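Long-range contacts in Zn-dependent hydrolase of metallo-beta-lactamase superfamily TM0207 (PDB 1VJN), which probably catalyses zinc-dependent hydrolysis, as expected of a member of the metallo-beta-lactamase superfamily: residues 18-22 and 34-38; 27-32 and 83-87; 52-58 and 74-78; 119-123 and 171-175; 123-127 and 149-153. All coordinates share one frame; numbering follows the deposited sequence.

How a two-sheet sandwich gathers loops into one site is well illustrated here. Interaction 2 joins the two sheets far from that site, its centre 22 Å from that of interaction 4. Interaction 3 adds edge strand 73-75 to strand 52-54, the neighbour of strand 30-34, and ends in the histidine-rich loop expected to bind metal. Interaction 1 shapes the loops beside it: Asp35 OD2 meets Ser56 OG of interaction 3 at 2.7 Å, and Ala21 O meets His120 NE2 of interaction 4 at 2.8 Å. Interactions 4 and 5, centred 9 Å apart, share Asp123, whose carboxylate, with His57 and His173, marks the probable metal site. No metal is modelled among these residues.

Interaction 1: residues 18-22 and 34-38; sequences FGHAC and TDPFD
His20 and Phe37 meet as a T-shaped pair: the CD2 edge of the imidazole is directed at one face of the phenyl ring, with centroids 5.1 Å apart and planes at 77°. Phe37 reaches this place because its CG lies between the backbone N and carbonyl carbon (chi1 55°), which swings the ring back over the turn at residues 19-22. The rim of the same ring receives a backbone carbonyl, Phe18 O lying near the ring plane 3.3 Å from Phe37 CZ. Cys22 approaches obliquely, its CB 3.8 Å from Phe37 CE2, and its sulfur makes a sulfur-aromatic contact.

At the other end polar groups take over. Thr34 OG1 donates to a lone pair of Ala21 O (2.9 Å) in the carbonyl plane, while His120 NE2 uses the same oxygen. A water accepts from Ala21 N at 2.9 Å and donates to Asp35 O at 2.7 Å. The carboxylate of Asp35 looks elsewhere, bonding to Ser56 OG. The type II' turn from Gly19 to Cys22, linking strands 13-19 and 22-27, is thus fastened to the loop after strand 30-34, whose Asp35 is consistent with the structural aspartate of metallo-beta-lactamase folds.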
# COMPACT_ATOMS: atom_id res chain seq x y z
N PHE A 18 7.63 3.78 -6.47
CA PHE A 18 9.07 4.00 -6.51
C PHE A 18 9.87 2.72 -6.21
O PHE A 18 11.11 2.74 -6.19
CB PHE A 18 9.44 5.08 -5.49
CG PHE A 18 8.95 6.42 -5.89
CD1 PHE A 18 9.61 7.13 -6.86
CD2 PHE A 18 7.81 6.96 -5.33
CE1 PHE A 18 9.17 8.36 -7.23
CE2 PHE A 18 7.36 8.19 -5.71
CZ PHE A 18 8.04 8.89 -6.65
N GLY A 19 9.16 1.64 -5.98
CA GLY A 19 9.76 0.34 -5.70
C GLY A 19 9.61 -0.07 -4.25
O GLY A 19 9.29 0.75 -3.42
N HIS A 20 9.85 -1.34 -3.94
CA HIS A 20 9.69 -1.83 -2.61
C HIS A 20 8.24 -1.50 -2.14
O HIS A 20 7.33 -1.83 -2.85
CB HIS A 20 10.82 -1.33 -1.71
CG HIS A 20 12.18 -1.81 -2.13
ND1 HIS A 20 12.58 -3.13 -1.99
CD2 HIS A 20 13.23 -1.16 -2.68
CE1 HIS A 20 13.82 -3.26 -2.44
NE2 HIS A 20 14.24 -2.08 -2.85
N ALA A 21 8.02 -0.89 -0.98
CA ALA A 21 6.63 -0.58 -0.51
C ALA A 21 6.40 0.95 -0.55
O ALA A 21 5.48 1.45 0.09
CB ALA A 21 6.45 -1.09 0.91
N CYS A 22 7.25 1.64 -1.30
CA CYS A 22 7.24 3.11 -1.44
C CYS A 22 6.43 3.65 -2.61
O CYS A 22 6.78 3.49 -3.78
CB CYS A 22 8.65 3.64 -1.56
SG CYS A 22 8.67 5.45 -1.61
N THR A 34 4.52 6.59 1.37
CA THR A 34 4.62 5.44 2.25
C THR A 34 6.00 4.85 2.20
O THR A 34 6.58 4.80 1.15
CB THR A 34 3.68 4.35 1.85
OG1 THR A 34 4.02 3.88 0.54
CG2 THR A 34 2.27 4.92 1.72
N ASP A 35 6.49 4.40 3.35
CA ASP A 35 7.67 3.55 3.44
C ASP A 35 8.82 3.91 2.48
O ASP A 35 9.20 3.07 1.64
CB ASP A 35 7.25 2.11 3.18
CG ASP A 35 6.41 1.49 4.30
OD1 ASP A 35 6.00 2.18 5.25
OD2 ASP A 35 6.11 0.28 4.32
N PRO A 36 9.38 5.11 2.58
CA PRO A 36 10.49 5.48 1.70
C PRO A 36 11.76 4.72 2.08
O PRO A 36 11.83 4.20 3.18
CB PRO A 36 10.63 7.01 1.89
CG PRO A 36 9.97 7.32 3.19
CD PRO A 36 9.06 6.19 3.53
N PHE A 37 12.74 4.66 1.19
CA PHE A 37 13.99 3.90 1.43
C PHE A 37 15.17 4.66 0.84
O PHE A 37 14.95 5.70 0.21
CB PHE A 37 13.92 2.55 0.72
CG PHE A 37 13.62 2.66 -0.77
CD1 PHE A 37 14.59 3.13 -1.67
CD2 PHE A 37 12.34 2.35 -1.26
CE1 PHE A 37 14.31 3.27 -3.04
CE2 PHE A 37 12.06 2.48 -2.62
CZ PHE A 37 13.04 2.93 -3.52
N ASP A 38 16.39 4.14 1.03
CA ASP A 38 17.57 4.50 0.17
C ASP A 38 18.08 3.27 -0.61
O ASP A 38 18.67 3.39 -1.68
CB ASP A 38 18.72 5.07 1.00
CG ASP A 38 18.31 6.25 1.88
OD1 ASP A 38 17.26 6.87 1.62
OD2 ASP A 38 18.99 6.61 2.87
O HOH W 1 9.68 0.55 0.93

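Interaction 2: residues 27-32 and 83-87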
# COMPACT_ATOMS: atom_id res chain seq x y z
N MSE A 27 -3.77 13.17 -3.57
CA MSE A 27 -5.19 13.35 -3.38
C MSE A 27 -5.40 14.64 -2.58
O MSE A 27 -4.71 14.88 -1.59
CB MSE A 27 -5.80 12.15 -2.62
CG MSE A 27 -5.02 11.69 -1.37
SE MSE A 27 -5.86 10.17 -0.30
CE MSE A 27 -7.02 9.25 -1.73
N GLU A 28 -6.32 15.48 -3.04
CA GLU A 28 -6.70 16.73 -2.35
C GLU A 28 -5.62 17.81 -2.43
O GLU A 28 -5.51 18.61 -1.52
CB GLU A 28 -6.99 16.47 -0.86
CG GLU A 28 -7.85 15.25 -0.55
CD GLU A 28 -9.32 15.47 -0.82
OE1 GLU A 28 -9.73 16.64 -1.03
OE2 GLU A 28 -10.06 14.47 -0.82
N GLY A 29 -4.83 17.84 -3.51
CA GLY A 29 -3.66 18.73 -3.59
C GLY A 29 -2.61 18.42 -2.52
O GLY A 29 -1.86 19.30 -2.12
N LYS A 30 -2.58 17.18 -2.00
CA LYS A 30 -1.60 16.78 -1.02
C LYS A 30 -0.91 15.52 -1.50
O LYS A 30 -1.43 14.84 -2.36
CB LYS A 30 -2.24 16.50 0.34
CG LYS A 30 -2.94 17.72 0.97
CD LYS A 30 -1.99 18.95 1.11
CE LYS A 30 -2.72 20.22 1.60
NZ LYS A 30 -2.35 21.43 0.78
N THR A 31 0.23 15.22 -0.91
CA THR A 31 1.04 14.08 -1.26
C THR A 31 1.40 13.31 -0.05
O THR A 31 1.90 13.84 0.93
CB THR A 31 2.33 14.58 -1.98
OG1 THR A 31 1.99 15.13 -3.24
CG2 THR A 31 3.26 13.43 -2.33
N ILE A 32 1.13 12.01 -0.11
CA ILE A 32 1.52 11.08 0.95
C ILE A 32 2.58 10.14 0.39
O ILE A 32 2.42 9.64 -0.73
CB ILE A 32 0.31 10.27 1.38
CG1 ILE A 32 -0.76 11.20 1.97
CG2 ILE A 32 0.70 9.26 2.38
CD1 ILE A 32 -2.15 10.71 1.79
N VAL A 83 -4.47 15.14 8.45
CA VAL A 83 -3.34 15.92 8.08
C VAL A 83 -3.68 16.54 6.76
O VAL A 83 -3.81 15.83 5.76
CB VAL A 83 -2.06 15.06 8.01
CG1 VAL A 83 -0.90 15.90 7.49
CG2 VAL A 83 -1.72 14.48 9.39
N ASN A 84 -3.90 17.86 6.79
CA ASN A 84 -4.10 18.64 5.57
C ASN A 84 -5.37 18.23 4.79
O ASN A 84 -5.37 18.18 3.55
CB ASN A 84 -2.83 18.55 4.68
CG ASN A 84 -1.55 19.10 5.39
OD1 ASN A 84 -0.56 18.38 5.62
ND2 ASN A 84 -1.58 20.39 5.72
N GLY A 85 -6.45 17.96 5.53
CA GLY A 85 -7.73 17.56 4.94
C GLY A 85 -7.80 16.12 4.44
O GLY A 85 -8.77 15.73 3.77
N VAL A 86 -6.78 15.31 4.73
CA VAL A 86 -6.84 13.86 4.48
C VAL A 86 -6.94 13.17 5.82
O VAL A 86 -6.19 13.49 6.74
CB VAL A 86 -5.63 13.36 3.65
CG1 VAL A 86 -5.53 11.84 3.63
CG2 VAL A 86 -5.76 13.88 2.21
N LYS A 87 -7.91 12.26 5.94
CA LYS A 87 -8.05 11.40 7.12
C LYS A 87 -7.12 10.17 6.97
O LYS A 87 -7.16 9.46 5.96
CB LYS A 87 -9.49 10.94 7.29
CG LYS A 87 -10.44 12.00 7.84
CD LYS A 87 -11.91 11.74 7.46
CE LYS A 87 -12.40 10.29 7.82
NZ LYS A 87 -13.92 10.15 7.84
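Asn84 opens the contact by laying its CB across the aliphatic chain of Lys30, the two side chains crossing at about a right angle. Lys30 bends at chi2, which brings CE to 3.5 Å from Asn84 CB, and Lys30 CG also sits 3.6 Å from the backbone O of Asn84. Gly85 follows at the second corner of a type I' turn running from Val83 to Val86, and its positive phi suits that role.

Val86 then makes the largest contribution, using its two methyls on different partners. With CG1 anti to the backbone N (chi1 168°), that branch meets Ile32 CD1 tip to tip at 4.0 Å. Its CG2 instead lies 3.7 Å from Glu28 CG, against the aliphatic part of the glutamate, and more loosely 4.3 Å from CG of Met27, a selenomethionine. No hydrogen bond crosses, and the contact is mainly van der Waals.

The turns of two hairpins meet here, one joining strands 22-27 and 30-34 in the six-stranded sheet, the other joining strands 79-83 and 86-95 at the border of the eight-stranded one. Phe111 of strand 105-113 packs on Met27 and Ile32, while Val52 of strand 52-54 touches both Ile32 and Val83.

Interaction 3: residues 52-58 and 74-78; sequences VVTESHQ and VIDRP
A parallel strand pair, with Val53 opposite Val74 and Thr54 opposite Ile75, forms the border of the six-stranded sheet where strand 73-75 is outermost. Ile75 supplies both polar links: its N donates to Val53 O at 2.8 Å with an N-H...O angle of 165°, and its O accepts from Glu55 N at 3.0 Å. One residue thus bridges two alternate residues of its neighbour, the usual parallel ladder, and a CA-H...O contact from Thr54 CA to Ile75 O supplements it.

The side chains divide between the two faces of the sheet. Ile75 and Thr54 share one, where both touch Phe109 of strand 105-113 in the other sheet. With CG1 of Ile75 beside its backbone N (chi1 -56°) and the chain extended beyond, CD1 runs back to within 3.8 Å of Val52 CG1.

Past the strands the chains stay close. Glu55 CB and Asp76 CB lie 4.0 Å apart, but the glutamate's carboxylate turns to His65 ND1. Gln58 bends at chi2 and brings NE2 to 3.0 Å from Asp76 OD2, although the angle is poor for a hydrogen bond and the amide and carboxylate planes are 59° apart. Just before Gln58, His57 ND1 donates to Ser56 OG (2.9 Å), the oxygen tilted out of the ring plane. This histidine begins the sequence His-Gln-His-Phe-Asp-His, the HxHxDH signature that follows such a strand in metallo-beta-lactamase folds and typically supplies metal ligands.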
# COMPACT_ATOMS: atom_id res chain seq x y z
N VAL A 52 2.77 14.25 4.00
CA VAL A 52 2.79 13.17 4.96
C VAL A 52 3.74 12.07 4.50
O VAL A 52 3.85 11.73 3.29
CB VAL A 52 1.38 12.57 5.17
CG1 VAL A 52 1.41 11.42 6.27
CG2 VAL A 52 0.41 13.65 5.51
N VAL A 53 4.44 11.51 5.48
CA VAL A 53 5.17 10.28 5.29
C VAL A 53 4.66 9.27 6.29
O VAL A 53 4.64 9.54 7.50
CB VAL A 53 6.70 10.47 5.46
CG1 VAL A 53 7.42 9.14 5.43
CG2 VAL A 53 7.27 11.38 4.40
N THR A 54 4.24 8.09 5.82
CA THR A 54 3.95 7.00 6.77
C THR A 54 4.99 5.86 6.75
O THR A 54 5.60 5.58 5.73
CB THR A 54 2.61 6.40 6.45
OG1 THR A 54 2.63 5.85 5.13
CG2 THR A 54 1.45 7.47 6.48
N GLU A 55 5.13 5.16 7.90
CA GLU A 55 6.07 4.07 8.04
C GLU A 55 5.38 2.90 8.69
O GLU A 55 5.01 2.99 9.84
CB GLU A 55 7.24 4.47 8.98
CG GLU A 55 8.04 5.72 8.62
CD GLU A 55 9.07 5.53 7.53
OE1 GLU A 55 9.20 4.41 6.93
OE2 GLU A 55 9.77 6.54 7.30
N SER A 56 5.28 1.81 7.97
CA SER A 56 4.72 0.58 8.46
C SER A 56 5.50 -0.08 9.60
O SER A 56 4.90 -0.80 10.40
CB SER A 56 4.52 -0.38 7.29
OG SER A 56 5.75 -0.79 6.78
N HIS A 57 6.82 0.15 9.67
CA HIS A 57 7.62 -0.37 10.76
C HIS A 57 8.85 0.52 10.99
O HIS A 57 9.21 1.31 10.12
CB HIS A 57 8.04 -1.80 10.51
CG HIS A 57 8.71 -2.01 9.20
ND1 HIS A 57 8.00 -2.14 8.02
CD2 HIS A 57 10.02 -2.05 8.86
CE1 HIS A 57 8.85 -2.26 7.02
NE2 HIS A 57 10.08 -2.22 7.50
N GLN A 58 9.48 0.43 12.15
CA GLN A 58 10.61 1.33 12.48
C GLN A 58 11.93 0.80 11.93
O GLN A 58 12.06 -0.39 11.69
CB GLN A 58 10.72 1.56 13.98
CG GLN A 58 9.46 2.18 14.59
CD GLN A 58 9.75 3.43 15.40
OE1 GLN A 58 10.62 3.42 16.28
NE2 GLN A 58 9.03 4.52 15.12
N VAL A 74 5.44 12.98 9.85
CA VAL A 74 5.81 11.57 9.81
C VAL A 74 4.80 10.86 10.71
O VAL A 74 4.65 11.28 11.83
CB VAL A 74 7.18 11.33 10.42
CG1 VAL A 74 7.48 9.79 10.48
CG2 VAL A 74 8.21 12.05 9.63
N ILE A 75 4.14 9.80 10.23
CA ILE A 75 3.23 9.00 11.05
C ILE A 75 3.79 7.57 11.09
O ILE A 75 3.95 6.94 10.06
CB ILE A 75 1.81 9.03 10.50
CG1 ILE A 75 1.32 10.44 10.37
CG2 ILE A 75 0.83 8.30 11.41
CD1 ILE A 75 -0.01 10.54 9.73
N ASP A 76 4.17 7.13 12.29
CA ASP A 76 4.72 5.80 12.47
C ASP A 76 4.11 5.07 13.67
O ASP A 76 4.70 4.13 14.15
CB ASP A 76 6.23 5.86 12.64
CG ASP A 76 6.67 6.72 13.80
OD1 ASP A 76 5.84 7.18 14.62
OD2 ASP A 76 7.86 7.03 13.94
N ARG A 77 2.91 5.48 14.08
CA ARG A 77 2.16 4.84 15.15
C ARG A 77 0.70 4.70 14.75
O ARG A 77 0.20 5.50 13.98
CB ARG A 77 2.26 5.68 16.42
CG ARG A 77 3.60 5.62 17.00
CD ARG A 77 3.91 6.56 18.09
NE ARG A 77 5.33 6.35 18.40
CZ ARG A 77 5.81 5.45 19.27
NH1 ARG A 77 4.99 4.70 20.01
NH2 ARG A 77 7.13 5.36 19.42
N PRO A 78 0.01 3.70 15.31
CA PRO A 78 -1.44 3.53 15.07
C PRO A 78 -2.29 4.72 15.61
O PRO A 78 -1.82 5.51 16.41
CB PRO A 78 -1.78 2.23 15.80
CG PRO A 78 -0.64 1.89 16.63
CD PRO A 78 0.54 2.66 16.21

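Interaction 4: residues 119-123 and 171-175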
# COMPACT_ATOMS: atom_id res chain seq x y z
N CYS A 119 -5.60 1.71 0.99
CA CYS A 119 -4.97 0.93 2.07
C CYS A 119 -3.61 0.36 1.70
O CYS A 119 -3.47 -0.43 0.79
CB CYS A 119 -5.87 -0.24 2.52
SG CYS A 119 -5.28 -1.15 3.98
N HIS A 120 -2.61 0.69 2.51
CA HIS A 120 -1.29 0.12 2.37
C HIS A 120 -1.12 -0.88 3.49
O HIS A 120 -1.05 -0.52 4.68
CB HIS A 120 -0.26 1.22 2.51
CG HIS A 120 1.15 0.81 2.22
ND1 HIS A 120 1.88 -0.00 3.07
CD2 HIS A 120 1.99 1.19 1.24
CE1 HIS A 120 3.09 -0.15 2.57
NE2 HIS A 120 3.20 0.59 1.48
N LEU A 121 -0.96 -2.13 3.13
CA LEU A 121 -0.92 -3.16 4.15
C LEU A 121 0.43 -3.42 4.83
O LEU A 121 0.50 -4.23 5.75
CB LEU A 121 -1.51 -4.43 3.59
CG LEU A 121 -3.06 -4.48 3.44
CD1 LEU A 121 -3.43 -5.75 2.68
CD2 LEU A 121 -3.83 -4.40 4.77
N GLY A 122 1.49 -2.75 4.39
CA GLY A 122 2.81 -2.90 4.99
C GLY A 122 3.35 -4.29 4.62
O GLY A 122 3.21 -4.74 3.51
N ASP A 123 3.95 -4.96 5.60
CA ASP A 123 4.52 -6.30 5.47
C ASP A 123 3.62 -7.30 6.18
O ASP A 123 4.07 -8.19 6.86
CB ASP A 123 5.89 -6.26 6.10
CG ASP A 123 6.83 -5.34 5.33
OD1 ASP A 123 6.87 -5.44 4.09
OD2 ASP A 123 7.53 -4.46 5.85
N PRO A 171 -0.52 -5.55 -6.14
CA PRO A 171 0.41 -6.43 -5.37
C PRO A 171 1.79 -5.76 -5.17
O PRO A 171 2.24 -4.92 -5.98
CB PRO A 171 0.57 -7.67 -6.27
CG PRO A 171 0.30 -7.15 -7.71
CD PRO A 171 -0.74 -6.04 -7.54
N MSE A 172 2.47 -6.15 -4.11
CA MSE A 172 3.85 -5.70 -3.94
C MSE A 172 4.56 -6.81 -3.21
O MSE A 172 3.94 -7.82 -2.89
CB MSE A 172 3.92 -4.40 -3.14
CG MSE A 172 3.19 -4.47 -1.82
SE MSE A 172 3.05 -2.71 -0.86
CE MSE A 172 2.11 -3.41 0.73
N HIS A 173 5.87 -6.63 -3.00
CA HIS A 173 6.67 -7.53 -2.16
C HIS A 173 6.75 -8.92 -2.81
O HIS A 173 6.45 -9.91 -2.16
CB HIS A 173 6.07 -7.72 -0.73
CG HIS A 173 6.32 -6.60 0.22
ND1 HIS A 173 5.29 -5.83 0.74
CD2 HIS A 173 7.45 -6.16 0.81
CE1 HIS A 173 5.78 -4.94 1.58
NE2 HIS A 173 7.09 -5.11 1.63
N TYR A 174 7.09 -8.98 -4.10
CA TYR A 174 7.21 -10.22 -4.84
C TYR A 174 8.60 -10.29 -5.49
O TYR A 174 9.36 -9.34 -5.34
CB TYR A 174 6.08 -10.34 -5.89
CG TYR A 174 5.83 -9.12 -6.71
CD1 TYR A 174 6.60 -8.86 -7.80
CD2 TYR A 174 4.75 -8.26 -6.45
CE1 TYR A 174 6.39 -7.76 -8.58
CE2 TYR A 174 4.50 -7.19 -7.26
CZ TYR A 174 5.34 -6.93 -8.32
OH TYR A 174 5.17 -5.85 -9.14
N LYS A 175 8.90 -11.41 -6.18
CA LYS A 175 10.17 -11.65 -6.84
C LYS A 175 10.45 -10.59 -7.88
O LYS A 175 9.59 -10.34 -8.75
CB LYS A 175 10.20 -13.02 -7.52
CG LYS A 175 11.57 -13.50 -7.80
CD LYS A 175 11.60 -14.88 -8.56
CE LYS A 175 11.05 -16.04 -7.72
NZ LYS A 175 11.82 -16.30 -6.44
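Met172, a selenomethionine, lays its terminal methyl over one face of the His120 ring, CE standing 4.1 Å from the ring centroid and 21° off the normal, a CH-pi contact. Its selenium is nearer to the NE2 side, 4.0 Å from that nitrogen. The meeting joins the C-terminal ends of strands 116-120 and 168-172, which run parallel on either side of strand 141-145, and in metallo-beta-lactamase folds the loops beyond such strand ends build the metal site. Met172 reaches across to the ring with a chain extended beyond CG, crossing the imidazole at about a right angle.

Both ring nitrogens of His120 are engaged, which should fix its rotation. ND1 accepts from Gly122 N at 3.1 Å, with the donor tilted 31° from the ring plane, and NE2 is bonded to Ala21 O. The loop after His120 has a further anchor in Asn106, whose side chain bonds Leu121 O and Asp123 N.

Asp123 and His173 stand where relatives place metal ligands, and a similar role is probable here, although the model holds no metal beside them. Their carboxylate and imidazole planes are 66° apart, and the approach of Asp123 OD1 to His173 NE2 is so short and poorly angled that its detail is doubtful. Between the two residue pairs, the methyl of Met172 also meets the backbone, with CE 3.3 Å from Gly122 O.

Interaction 5: residues 123-127 and 149-153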
# COMPACT_ATOMS: atom_id res chain seq x y z
N ASP A 123 3.95 -4.96 5.60
CA ASP A 123 4.52 -6.30 5.47
C ASP A 123 3.62 -7.30 6.18
O ASP A 123 4.07 -8.19 6.86
CB ASP A 123 5.89 -6.26 6.10
CG ASP A 123 6.83 -5.34 5.33
OD1 ASP A 123 6.87 -5.44 4.09
OD2 ASP A 123 7.53 -4.46 5.85
N LEU A 124 2.33 -7.19 5.94
CA LEU A 124 1.32 -7.98 6.63
C LEU A 124 1.68 -9.42 6.52
O LEU A 124 1.90 -9.91 5.41
CB LEU A 124 -0.05 -7.75 6.02
CG LEU A 124 -1.21 -8.54 6.66
CD1 LEU A 124 -1.48 -8.07 8.06
CD2 LEU A 124 -2.42 -8.34 5.82
N GLY A 125 1.69 -10.08 7.69
CA GLY A 125 2.22 -11.42 7.85
C GLY A 125 1.17 -12.47 8.04
O GLY A 125 1.50 -13.67 8.08
N HIS A 126 -0.08 -12.07 8.23
CA HIS A 126 -1.14 -13.05 8.54
C HIS A 126 -2.41 -12.45 7.95
O HIS A 126 -2.49 -11.26 7.68
CB HIS A 126 -1.33 -13.27 10.07
CG HIS A 126 -1.63 -11.99 10.80
ND1 HIS A 126 -2.86 -11.37 10.75
CD2 HIS A 126 -0.82 -11.16 11.51
CE1 HIS A 126 -2.81 -10.24 11.43
NE2 HIS A 126 -1.59 -10.10 11.92
N VAL A 127 -3.39 -13.28 7.68
CA VAL A 127 -4.69 -12.77 7.20
C VAL A 127 -5.24 -11.85 8.28
O VAL A 127 -5.13 -12.19 9.44
CB VAL A 127 -5.64 -13.95 6.94
CG1 VAL A 127 -7.08 -13.48 6.71
CG2 VAL A 127 -5.12 -14.79 5.73
N THR A 149 6.72 -15.55 2.28
CA THR A 149 7.53 -16.09 3.41
C THR A 149 7.63 -15.03 4.52
O THR A 149 7.31 -15.28 5.67
CB THR A 149 8.91 -16.42 2.85
OG1 THR A 149 8.77 -17.54 1.99
CG2 THR A 149 9.90 -16.90 3.90
N TYR A 150 8.06 -13.84 4.11
CA TYR A 150 8.26 -12.67 4.97
C TYR A 150 6.94 -11.91 5.15
O TYR A 150 6.81 -11.08 6.04
CB TYR A 150 9.29 -11.75 4.31
CG TYR A 150 10.47 -12.55 3.91
CD1 TYR A 150 11.31 -13.11 4.87
CD2 TYR A 150 10.72 -12.85 2.56
CE1 TYR A 150 12.40 -13.90 4.51
CE2 TYR A 150 11.79 -13.63 2.19
CZ TYR A 150 12.63 -14.16 3.16
OH TYR A 150 13.70 -14.95 2.79
N THR A 151 5.99 -12.18 4.27
CA THR A 151 4.64 -11.64 4.35
C THR A 151 3.70 -12.75 3.97
O THR A 151 4.11 -13.87 3.73
CB THR A 151 4.44 -10.47 3.34
OG1 THR A 151 4.53 -10.94 1.98
CG2 THR A 151 5.58 -9.42 3.47
N ILE A 152 2.44 -12.41 3.87
CA ILE A 152 1.46 -13.32 3.31
C ILE A 152 1.81 -13.63 1.87
O ILE A 152 2.57 -12.90 1.23
CB ILE A 152 0.05 -12.73 3.40
CG1 ILE A 152 -0.03 -11.28 2.87
CG2 ILE A 152 -0.42 -12.72 4.85
CD1 ILE A 152 -1.47 -10.74 2.74
N GLY A 153 1.26 -14.75 1.42
CA GLY A 153 1.41 -15.27 0.09
C GLY A 153 0.18 -14.92 -0.71
O GLY A 153 -0.73 -14.22 -0.23
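With chi1 at 49°, Ile152 places CG1 between its own backbone N and carbonyl carbon, and an extended chi2 carries CD1 to within 4.0 Å of Leu124 CD2. The same rotation turns the other branch to the backbone of the facing loop, where Ile152 CG2 lies 3.5 Å from His126 N and 3.6 Å from Gly125 C. Beside these branches the contact has its one hydrogen bond: Ile152 N donates to Leu124 O at 3.0 Å, in the carbonyl plane and with an angle of 159° at the hydrogen.

Thr151 packs alongside. Its CB is 3.3 Å from Leu124 O, and its CG2 rests against Asp123 CA at 3.9 Å, while OG1 turns to bond Ile152 O within its own loop. The two loops precede helices 130-136 and 154-163, and Gly153, at the N-cap of the latter, comes straight after Ile152, whose side chain also touches Ala157 of that helix.

His126 ND1 donates to Val127 O (2.7 Å), straight at the hydrogen but from above the carbonyl plane, and NE2 bonds to Thr93 O. Across the contact itself, the Ile152 N to Leu124 O bond satisfies one N-H and one carbonyl between loops otherwise joined mainly by van der Waals contacts.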